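Local coordinates for protein malate synthase (PDB 3OYZ) that catalyses the magnesium-dependent Claisen condensation of acetyl-CoA with glyoxylate and the hydrolysis of malyl-CoA to malate in the glyoxylate cycle, at residues E190-Y193 / T194-M197; M386-E389 / A390-Q393; I157-G160 / E161-L164; L206-P210 / E211-N215. All coordinates share one frame; numbering follows the deposited sequence.

Interaction 1. Residues E190-Y193 / T194-M197. With MG (magnesium ion), chain D; K (potassium ion), chain F; PYR (pyruvic acid), chain C.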
# COMPACT_ATOMS: atom_id res chain seq x y z
N GLU A 190 15.16 0.37 -5.67
CA GLU A 190 15.02 0.20 -4.22
C GLU A 190 16.16 0.79 -3.41
O GLU A 190 15.94 1.16 -2.25
CB GLU A 190 14.78 -1.25 -3.82
CG GLU A 190 13.32 -1.71 -3.82
CD GLU A 190 12.86 -2.28 -5.15
OE1 GLU A 190 13.57 -1.99 -6.14
OE2 GLU A 190 11.79 -2.94 -5.24
N VAL A 191 17.34 0.95 -4.01
CA VAL A 191 18.51 1.34 -3.22
C VAL A 191 18.44 2.84 -2.94
O VAL A 191 18.43 3.26 -1.79
CB VAL A 191 19.86 0.95 -3.87
CG1 VAL A 191 20.93 1.21 -2.82
CG2 VAL A 191 19.84 -0.53 -4.20
N ASP A 192 18.39 3.65 -3.99
CA ASP A 192 18.21 5.08 -3.77
C ASP A 192 16.85 5.40 -3.13
O ASP A 192 16.73 6.37 -2.37
CB ASP A 192 18.32 5.79 -5.11
CG ASP A 192 19.78 6.07 -5.51
OD1 ASP A 192 20.48 6.53 -4.59
OD2 ASP A 192 20.18 5.74 -6.66
N TYR A 193 15.86 4.53 -3.33
CA TYR A 193 14.57 4.79 -2.69
C TYR A 193 14.68 4.61 -1.19
O TYR A 193 14.18 5.42 -0.42
CB TYR A 193 13.57 3.78 -3.26
CG TYR A 193 12.15 3.94 -2.73
CD1 TYR A 193 11.31 4.92 -3.26
CD2 TYR A 193 11.66 3.09 -1.74
CE1 TYR A 193 9.95 5.04 -2.77
CE2 TYR A 193 10.35 3.20 -1.28
CZ TYR A 193 9.49 4.13 -1.83
OH TYR A 193 8.22 4.17 -1.27
N THR A 194 15.38 3.57 -0.75
CA THR A 194 15.68 3.36 0.68
C THR A 194 16.30 4.56 1.33
O THR A 194 15.89 4.95 2.44
CB THR A 194 16.65 2.18 0.88
OG1 THR A 194 15.92 1.04 0.46
CG2 THR A 194 17.07 1.95 2.39
N LYS A 195 17.26 5.15 0.60
CA LYS A 195 17.92 6.40 0.95
C LYS A 195 16.91 7.55 1.13
O LYS A 195 16.83 8.25 2.13
CB LYS A 195 18.94 6.72 -0.15
CG LYS A 195 19.50 8.16 -0.18
CD LYS A 195 20.50 8.45 -1.32
CE LYS A 195 19.96 8.63 -2.73
NZ LYS A 195 18.62 9.28 -2.74
N ASP A 196 16.12 7.75 0.07
CA ASP A 196 15.18 8.87 0.04
C ASP A 196 14.14 8.72 1.13
O ASP A 196 13.73 9.70 1.72
CB ASP A 196 14.57 8.98 -1.39
CG ASP A 196 13.62 10.21 -1.52
OD1 ASP A 196 14.15 11.33 -1.58
OD2 ASP A 196 12.36 10.11 -1.51
N MET A 197 13.69 7.49 1.42
CA MET A 197 12.71 7.20 2.44
C MET A 197 13.36 7.19 3.84
O MET A 197 12.60 7.21 4.85
CB MET A 197 11.98 5.86 2.15
CG MET A 197 11.17 5.88 0.76
SD MET A 197 9.63 6.87 1.12
CE MET A 197 8.65 5.53 1.83
MG MG D . 19.46 4.63 -8.01
K K F . 10.41 8.67 5.45
C PYR C . 18.74 2.07 -7.29
O PYR C . 18.90 3.24 -6.81
OXT PYR C . 18.17 1.12 -6.65
CA PYR C . 19.08 1.90 -8.64
O3 PYR C . 19.53 2.90 -9.33
CB PYR C . 18.84 0.59 -9.30
O HOH W 1 21.73 4.08 -8.39
O HOH W 2 19.78 5.72 -9.65

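Interaction 2. Residues M386-E389 / A390-Q393. With ACO (acetyl coenzyme *a), chain B.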
# COMPACT_ATOMS: atom_id res chain seq x y z
N MET A 386 26.45 -6.57 -4.03
CA MET A 386 26.80 -5.47 -4.95
C MET A 386 26.65 -4.12 -4.23
O MET A 386 25.59 -3.85 -3.63
CB MET A 386 25.96 -5.55 -6.23
CG MET A 386 26.35 -4.61 -7.41
SD MET A 386 25.78 -2.88 -7.28
CE MET A 386 23.99 -3.12 -7.08
N TRP A 387 27.73 -3.34 -4.20
CA TRP A 387 27.79 -1.97 -3.71
C TRP A 387 28.06 -0.97 -4.84
O TRP A 387 28.92 -1.20 -5.73
CB TRP A 387 28.87 -1.72 -2.65
CG TRP A 387 28.43 -2.12 -1.27
CD1 TRP A 387 28.08 -3.37 -0.88
CD2 TRP A 387 28.34 -1.30 -0.10
NE1 TRP A 387 27.76 -3.38 0.46
CE2 TRP A 387 27.87 -2.11 0.95
CE3 TRP A 387 28.53 0.07 0.16
CZ2 TRP A 387 27.64 -1.62 2.24
CZ3 TRP A 387 28.31 0.54 1.44
CH2 TRP A 387 27.86 -0.30 2.46
N ASP A 388 27.29 0.11 -4.78
CA ASP A 388 27.56 1.32 -5.53
C ASP A 388 27.16 2.55 -4.71
O ASP A 388 26.87 2.42 -3.51
CB ASP A 388 27.00 1.25 -6.95
CG ASP A 388 25.48 1.15 -7.01
OD1 ASP A 388 24.75 1.53 -6.07
OD2 ASP A 388 25.00 0.76 -8.11
N GLU A 389 27.22 3.72 -5.34
CA GLU A 389 27.06 5.03 -4.70
C GLU A 389 25.71 5.08 -3.96
O GLU A 389 25.65 5.57 -2.84
CB GLU A 389 27.16 6.15 -5.74
CG GLU A 389 26.88 7.56 -5.23
CD GLU A 389 27.89 8.06 -4.20
OE1 GLU A 389 28.96 7.45 -4.02
OE2 GLU A 389 27.64 9.08 -3.56
N ALA A 390 24.69 4.48 -4.56
CA ALA A 390 23.36 4.38 -3.92
C ALA A 390 23.47 3.59 -2.60
O ALA A 390 22.89 3.94 -1.58
CB ALA A 390 22.38 3.72 -4.87
N THR A 391 24.19 2.47 -2.65
CA THR A 391 24.32 1.63 -1.48
C THR A 391 25.02 2.42 -0.37
O THR A 391 24.68 2.32 0.83
CB THR A 391 25.22 0.38 -1.78
OG1 THR A 391 24.96 -0.12 -3.09
CG2 THR A 391 25.01 -0.72 -0.75
N TYR A 392 26.08 3.11 -0.77
CA TYR A 392 26.76 3.98 0.13
C TYR A 392 25.78 5.00 0.74
O TYR A 392 25.75 5.20 1.96
CB TYR A 392 27.82 4.69 -0.72
CG TYR A 392 28.52 5.77 0.03
CD1 TYR A 392 29.46 5.45 1.00
CD2 TYR A 392 28.26 7.11 -0.22
CE1 TYR A 392 30.12 6.42 1.69
CE2 TYR A 392 28.89 8.11 0.51
CZ TYR A 392 29.83 7.75 1.46
OH TYR A 392 30.52 8.69 2.18
N GLN A 393 25.04 5.74 -0.10
CA GLN A 393 24.11 6.76 0.43
C GLN A 393 23.10 6.11 1.39
O GLN A 393 22.86 6.59 2.53
CB GLN A 393 23.40 7.40 -0.79
CG GLN A 393 24.29 8.28 -1.64
CD GLN A 393 24.92 9.40 -0.80
OE1 GLN A 393 24.34 9.87 0.20
NE2 GLN A 393 26.13 9.81 -1.18
N1A ACO B . 27.81 -6.47 -17.53
C2A ACO B . 28.69 -7.09 -18.35
N3A ACO B . 29.45 -8.10 -17.90
C4A ACO B . 29.42 -8.55 -16.62
C5A ACO B . 28.46 -7.89 -15.71
C6A ACO B . 27.65 -6.77 -16.22
N6A ACO B . 26.82 -6.16 -15.34
N7A ACO B . 28.58 -8.48 -14.51
C8A ACO B . 29.55 -9.42 -14.63
N9A ACO B . 30.00 -9.50 -15.88
C1B ACO B . 31.06 -10.47 -16.32
C2B ACO B . 32.08 -10.58 -15.21
O2B ACO B . 33.05 -9.53 -15.36
C3B ACO B . 32.64 -11.97 -15.39
O3B ACO B . 33.54 -11.81 -16.50
P3B ACO B . 34.83 -12.76 -16.86
O7A ACO B . 34.21 -13.55 -18.01
O8A ACO B . 35.04 -13.47 -15.54
O9A ACO B . 35.97 -11.84 -17.22
C4B ACO B . 31.41 -12.75 -15.83
O4B ACO B . 30.56 -11.81 -16.50
C5B ACO B . 30.64 -13.31 -14.64
O5B ACO B . 30.70 -12.32 -13.61
P1A ACO B . 30.26 -12.64 -12.10
O1A ACO B . 31.16 -13.58 -11.37
O2A ACO B . 28.84 -13.11 -12.22
O3A ACO B . 30.25 -11.29 -11.24
P2A ACO B . 31.60 -10.58 -10.74
O4A ACO B . 32.39 -10.68 -12.00
O5A ACO B . 31.86 -11.04 -9.33
O6A ACO B . 31.23 -9.01 -10.51
CBP ACO B . 29.79 -7.07 -10.07
CCP ACO B . 30.13 -8.52 -9.73
CDP ACO B . 30.98 -6.15 -9.82
CEP ACO B . 28.67 -6.64 -9.12
CAP ACO B . 29.39 -6.88 -11.54
OAP ACO B . 28.46 -7.92 -11.80
C9P ACO B . 28.72 -5.56 -11.85
O9P ACO B . 29.39 -4.52 -11.85
N8P ACO B . 27.40 -5.60 -12.08
C7P ACO B . 26.69 -4.37 -12.39
C6P ACO B . 26.50 -3.44 -11.18
C5P ACO B . 25.52 -2.37 -11.65
O5P ACO B . 25.07 -2.42 -12.79
N4P ACO B . 25.18 -1.47 -10.73
C3P ACO B . 24.23 -0.40 -10.95
C2P ACO B . 22.80 -0.92 -11.12
S1P ACO B . 22.26 -0.93 -9.44
C ACO B . 21.83 0.64 -8.98
O ACO B . 22.16 1.63 -9.59
CH3 ACO B . 21.05 0.77 -7.70
O HOH W 3 23.30 -2.17 -3.71

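Interaction 3. Residues I157-G160 / E161-L164. With MG (magnesium ion), chain D; PYR (pyruvic acid), chain C.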
# COMPACT_ATOMS: atom_id res chain seq x y z
N ILE A 157 11.98 4.84 -10.53
CA ILE A 157 11.13 5.36 -9.42
C ILE A 157 11.96 5.11 -8.20
O ILE A 157 12.08 3.97 -7.73
CB ILE A 157 9.78 4.53 -9.29
CG1 ILE A 157 9.02 4.53 -10.66
CG2 ILE A 157 8.91 5.19 -8.16
CD1 ILE A 157 8.75 5.94 -11.30
N GLU A 158 12.63 6.16 -7.71
CA GLU A 158 13.50 5.93 -6.58
C GLU A 158 13.45 7.11 -5.64
O GLU A 158 14.43 7.42 -4.94
CB GLU A 158 14.96 5.66 -7.02
CG GLU A 158 15.60 6.73 -7.85
CD GLU A 158 16.86 6.11 -8.55
OE1 GLU A 158 17.24 6.59 -9.61
OE2 GLU A 158 17.37 5.07 -8.11
N SER A 159 12.27 7.75 -5.62
CA SER A 159 11.95 8.73 -4.58
C SER A 159 10.44 8.67 -4.27
O SER A 159 9.64 8.26 -5.13
CB SER A 159 12.26 10.12 -5.11
OG SER A 159 11.47 10.66 -6.16
N GLY A 160 10.11 9.13 -3.07
CA GLY A 160 8.74 9.35 -2.66
C GLY A 160 7.99 10.22 -3.67
O GLY A 160 6.85 9.89 -4.03
N GLU A 161 8.60 11.28 -4.20
CA GLU A 161 7.90 12.20 -5.11
C GLU A 161 7.59 11.43 -6.40
O GLU A 161 6.56 11.71 -7.01
CB GLU A 161 8.75 13.45 -5.52
CG GLU A 161 9.07 14.48 -4.50
CD GLU A 161 9.85 15.69 -5.12
OE1 GLU A 161 11.10 15.64 -4.98
OE2 GLU A 161 9.27 16.61 -5.78
N ALA A 162 8.48 10.56 -6.91
CA ALA A 162 8.23 9.99 -8.21
C ALA A 162 7.15 8.94 -7.99
O ALA A 162 6.45 8.63 -8.94
CB ALA A 162 9.51 9.23 -8.69
N GLU A 163 7.17 8.26 -6.85
CA GLU A 163 6.13 7.26 -6.57
C GLU A 163 4.75 7.89 -6.62
O GLU A 163 3.82 7.35 -7.25
CB GLU A 163 6.31 6.61 -5.18
CG GLU A 163 5.22 5.58 -4.81
CD GLU A 163 5.49 5.05 -3.40
OE1 GLU A 163 6.50 5.49 -2.83
OE2 GLU A 163 4.75 4.23 -2.79
N LEU A 164 4.61 9.04 -5.96
CA LEU A 164 3.32 9.79 -6.06
C LEU A 164 3.02 10.30 -7.48
O LEU A 164 1.83 10.29 -7.91
CB LEU A 164 3.36 11.01 -5.11
CG LEU A 164 3.33 10.61 -3.62
CD1 LEU A 164 3.64 11.78 -2.68
CD2 LEU A 164 2.01 9.95 -3.25
MG MG D . 19.46 4.63 -8.01
C PYR C . 18.74 2.07 -7.29
O PYR C . 18.90 3.24 -6.81
OXT PYR C . 18.17 1.12 -6.65
CA PYR C . 19.08 1.90 -8.64
O3 PYR C . 19.53 2.90 -9.33
CB PYR C . 18.84 0.59 -9.30
O HOH W 2 19.78 5.72 -9.65
O HOH W 1 21.73 4.08 -8.39

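Interaction 4. Residues L206-P210 / E211-N215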
# COMPACT_ATOMS: atom_id res chain seq x y z
N LEU A 206 18.45 -4.33 1.91
CA LEU A 206 17.30 -3.55 1.45
C LEU A 206 16.00 -4.01 2.09
O LEU A 206 15.73 -5.22 2.16
CB LEU A 206 17.16 -3.71 -0.06
CG LEU A 206 18.25 -3.09 -0.90
CD1 LEU A 206 17.84 -3.37 -2.36
CD2 LEU A 206 18.40 -1.59 -0.70
N PRO A 207 15.17 -3.07 2.59
CA PRO A 207 13.80 -3.49 2.87
C PRO A 207 13.12 -4.05 1.58
O PRO A 207 13.49 -3.76 0.45
CB PRO A 207 13.08 -2.16 3.24
CG PRO A 207 14.14 -1.18 3.46
CD PRO A 207 15.39 -1.63 2.70
N ALA A 208 12.04 -4.79 1.74
CA ALA A 208 11.32 -5.38 0.62
C ALA A 208 10.36 -4.44 -0.15
O ALA A 208 10.02 -4.71 -1.32
CB ALA A 208 10.61 -6.64 1.16
N TRP A 209 9.94 -3.35 0.50
CA TRP A 209 9.01 -2.31 -0.08
C TRP A 209 7.89 -2.89 -0.94
O TRP A 209 7.73 -2.52 -2.11
CB TRP A 209 9.84 -1.38 -0.96
CG TRP A 209 10.92 -0.64 -0.24
CD1 TRP A 209 12.27 -0.70 -0.46
CD2 TRP A 209 10.69 0.37 0.74
NE1 TRP A 209 12.88 0.21 0.35
CE2 TRP A 209 11.94 0.89 1.09
CE3 TRP A 209 9.53 0.91 1.31
CZ2 TRP A 209 12.08 1.91 2.06
CZ3 TRP A 209 9.66 1.96 2.24
CH2 TRP A 209 10.94 2.42 2.62
N PRO A 210 7.05 -3.75 -0.35
CA PRO A 210 5.96 -4.31 -1.17
C PRO A 210 5.05 -3.26 -1.75
O PRO A 210 4.59 -3.40 -2.88
CB PRO A 210 5.13 -5.18 -0.18
CG PRO A 210 5.63 -4.82 1.20
CD PRO A 210 6.98 -4.11 1.09
N GLU A 211 4.75 -2.21 -0.99
CA GLU A 211 3.85 -1.15 -1.50
C GLU A 211 4.41 -0.37 -2.66
O GLU A 211 3.66 -0.04 -3.59
CB GLU A 211 3.43 -0.12 -0.43
CG GLU A 211 2.74 -0.77 0.79
CD GLU A 211 3.72 -1.30 1.85
OE1 GLU A 211 4.97 -1.30 1.63
OE2 GLU A 211 3.21 -1.79 2.89
N LEU A 212 5.72 -0.13 -2.64
CA LEU A 212 6.32 0.52 -3.80
C LEU A 212 6.09 -0.29 -5.07
O LEU A 212 5.75 0.27 -6.09
CB LEU A 212 7.82 0.77 -3.61
CG LEU A 212 8.57 1.29 -4.81
CD1 LEU A 212 8.10 2.64 -5.41
CD2 LEU A 212 10.10 1.20 -4.65
N ARG A 213 6.29 -1.60 -4.98
CA ARG A 213 6.17 -2.49 -6.12
C ARG A 213 4.72 -2.61 -6.55
O ARG A 213 4.45 -2.49 -7.74
CB ARG A 213 6.77 -3.86 -5.72
CG ARG A 213 8.30 -3.85 -5.56
CD ARG A 213 8.80 -5.31 -5.36
NE ARG A 213 8.70 -5.66 -3.95
CZ ARG A 213 8.25 -6.79 -3.42
NH1 ARG A 213 7.87 -7.86 -4.13
NH2 ARG A 213 8.31 -6.87 -2.10
N HIS A 214 3.81 -2.68 -5.57
CA HIS A 214 2.39 -2.58 -5.86
C HIS A 214 2.04 -1.30 -6.65
O HIS A 214 1.39 -1.37 -7.71
CB HIS A 214 1.48 -2.66 -4.63
CG HIS A 214 0.03 -2.46 -4.96
ND1 HIS A 214 -0.80 -3.52 -5.32
CD2 HIS A 214 -0.73 -1.35 -5.03
CE1 HIS A 214 -2.02 -3.06 -5.50
NE2 HIS A 214 -2.01 -1.74 -5.37
N ASN A 215 2.45 -0.16 -6.13
CA ASN A 215 2.18 1.13 -6.80
C ASN A 215 2.82 1.33 -8.17
O ASN A 215 2.20 1.97 -9.02
CB ASN A 215 2.58 2.27 -5.86
CG ASN A 215 1.76 2.23 -4.55
OD1 ASN A 215 0.74 1.52 -4.43
ND2 ASN A 215 2.34 2.81 -3.52

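Interaction 1. Residues E190-Y193 / T194-M197
Asp-192 and Lys-195 lie side by side, one helical turn apart. Asp-192 OD2 binds the magnesium ion at 1.9 Å, while OD1 faces the lysine. The ion pair from Asp-192 OD1 to Lys-195 NZ is long, at 3.8 Å, and doubtful because the lysine has two conformers. The start of helix 190-197 also holds pyruvate. Val-191 N donates to PYR OXT (2.8 Å) and Asp-192 N to PYR O (2.9 Å), so consecutive amides grip the carboxylate. This is a helix N-terminus turned to the active site of a TIM barrel, directly after strand 183-188. One turn on, Thr-194 doubles the grip on the Glu-190 carbonyl. Thr-194 OG1 donates to Glu-190 O at 2.7 Å, and its N reaches the same oxygen from the opposite face of the carbonyl plane. OG1 can do this because it stands beside its own backbone N (chi1 -66°). Further out, Met-197 CG sits over one face of the Tyr-193 ring, 3.5 Å from the ring centroid, with SD oblique to it in a Met-aromatic contact. Tyr-193 OH bonds to Glu-163. Met-197 O binds a potassium ion at 2.7 Å, together with Ser-217, Ser-221 and Gly-252 of the second subunit.

Interaction 2. Residues M386-E389 / A390-Q393
A capping box formed by Asp-388 and Thr-391 starts helix 389-395, directly after strand 382-387. Asp-388 is the N-cap. Asp-388 N donates to Thr-391 OG1 at 2.9 Å, and the bond is almost straight (175°). In the other direction, Asp-388 OD1 accepts a weak bond from Ala-390 N at 3.3 Å. The carboxylate turns back to the helix because CG stands between the backbone N and the carbonyl carbon (chi1 65°). Asp-388 OD2 faces acetyl-CoA and lies 3.2 Å from ACO C3P. Asp-388 is predicted to be the proton acceptor, and the cap places its carboxylate beside the thioester end of acetyl-CoA, consistent with that role. The segment lies beyond the eight barrel strands in sequence. Strand 382-387 pairs with strand 364-369, and the helix start packs back on Val-191 and Asp-192 at the metal site. Met-386 also lines the acetyl-CoA pocket, with CG 3.5 Å from ACO CEP. A water accepts from Thr-391 OG1 and donates to Met-386 O, so the threonine hydroxyl serves the cap and the strand end together. The methyl of Thr-391 goes the other way: CG2 stands over the centre of one face of the Trp-387 indole, 3.6 Å from the centroid of the five-membered ring. On the partly exposed side, Gln-393 NE2 donates to Glu-389 OE2 at 2.9 Å. It comes from above the carboxylate plane, which is turned 53° against the amide plane. Glu-389 OE1 forms a salt bridge with Lys-357.

Interaction 3. Residues I157-G160 / E161-L164
Ser-159 caps helix 160-165 through Ala-162, just past the C-terminal end of the TIM-barrel strand 152-157. Ser-159 OG accepts from Ala-162 N at 3.1 Å. OG lies between the backbone N and the carbonyl carbon (chi1 68°), which turns it back over the first turn. The buried side is packed from here inward. Ala-162 CB touches Ser-159 OG at 3.5 Å and meets Ile-157 CG2 at 4.1 Å, where the strand end rests on the helix. Ile-157 CG2 also lies 3.8 Å from Glu-163 N. Asp-196 OD2, on helix 190-197, accepts from Gly-160 N.

Glu-158 points away from this turn to the metal. Glu-158 OE2 binds magnesium at 2.1 Å and lies 2.7 Å from PYR O. Glu-158 OE1 lies 2.7 Å from a magnesium-bound water, which probably donates to it, and accepts from Glu-123 N. The two carboxylate oxygens thus have separate tasks, and the capped turn follows directly on this ligand.

Contact is looser at Glu-161 and Leu-164, which are partly exposed. A second subunit packs on both; the chain of Glu-161 extends away from the turn, and its OE2 forms a salt bridge with Arg-170 of that subunit. Leu-164 N donates to Gly-160 O at 3.1 Å, almost straight at 171°.

Interaction 4. Residues L206-P210 / E211-N215
The guanidinium of Arg-213 meets the carbonyl oxygen of Ala-208 at its edge, near its plane. It grips side-on: Arg-213 NE donates to Ala-208 O at 3.1 Å and NH2 to the same oxygen at 2.9 Å. NE lies nearly along the C=O axis, whereas NH2 stands well above the carbonyl plane. The chain is bent at chi3 (-85°), which folds the group back to the start of the helix. Arg-213 NH1 is held by Asp-247 and Asn-248. The indole of Trp-209 has Pro-207 CB over one face, 3.7 Å above the plane. Trp-209 is the N-cap of helix 210-223, with a left-handed backbone (phi 38°, psi 60°), and Pro-210 follows as the first helical residue. The indole packs on the preceding helix 190-197, edge-to-face with Tyr-193, and its NE1 bonds to Thr-194 OG1. Trp-209 CB touches Leu-212 CB at 4.0 Å. Pro-210 and Glu-211 lie side by side, with Pro-210 CD 3.5 Å from Glu-211 OE1. His-214 N donates to Pro-210 O at 2.9 Å. The His-214 ring has Asn-215 OD1 at its edge, and its NE2 bonds to Glu-163 of the third subunit.

How the interactions relate
All four contacts are largely buried local turns at or near helix starts. Interactions 1 and 3 share the magnesium ion, the pyruvate and two waters, each giving one carboxylate to the metal. Interaction 2 supplies the acetyl-CoA side of the same site and touches only interaction 1, where Lys-195 CD packs on Gln-393 CB and Asp-192 OD1 on Ala-390 CB. Interaction 4 binds no ligand. Its Asn-215 ND2 meets Glu-163 OE2 of interaction 3, and Leu-212 packs on Ile-157. A serine caps the helix in 157-164 and a capping box in 386-393; in 206-215 an arginine side chain binds a loop carbonyl instead. Interactions 1, 3 and 4 reach neighbouring subunits; interaction 2 does not.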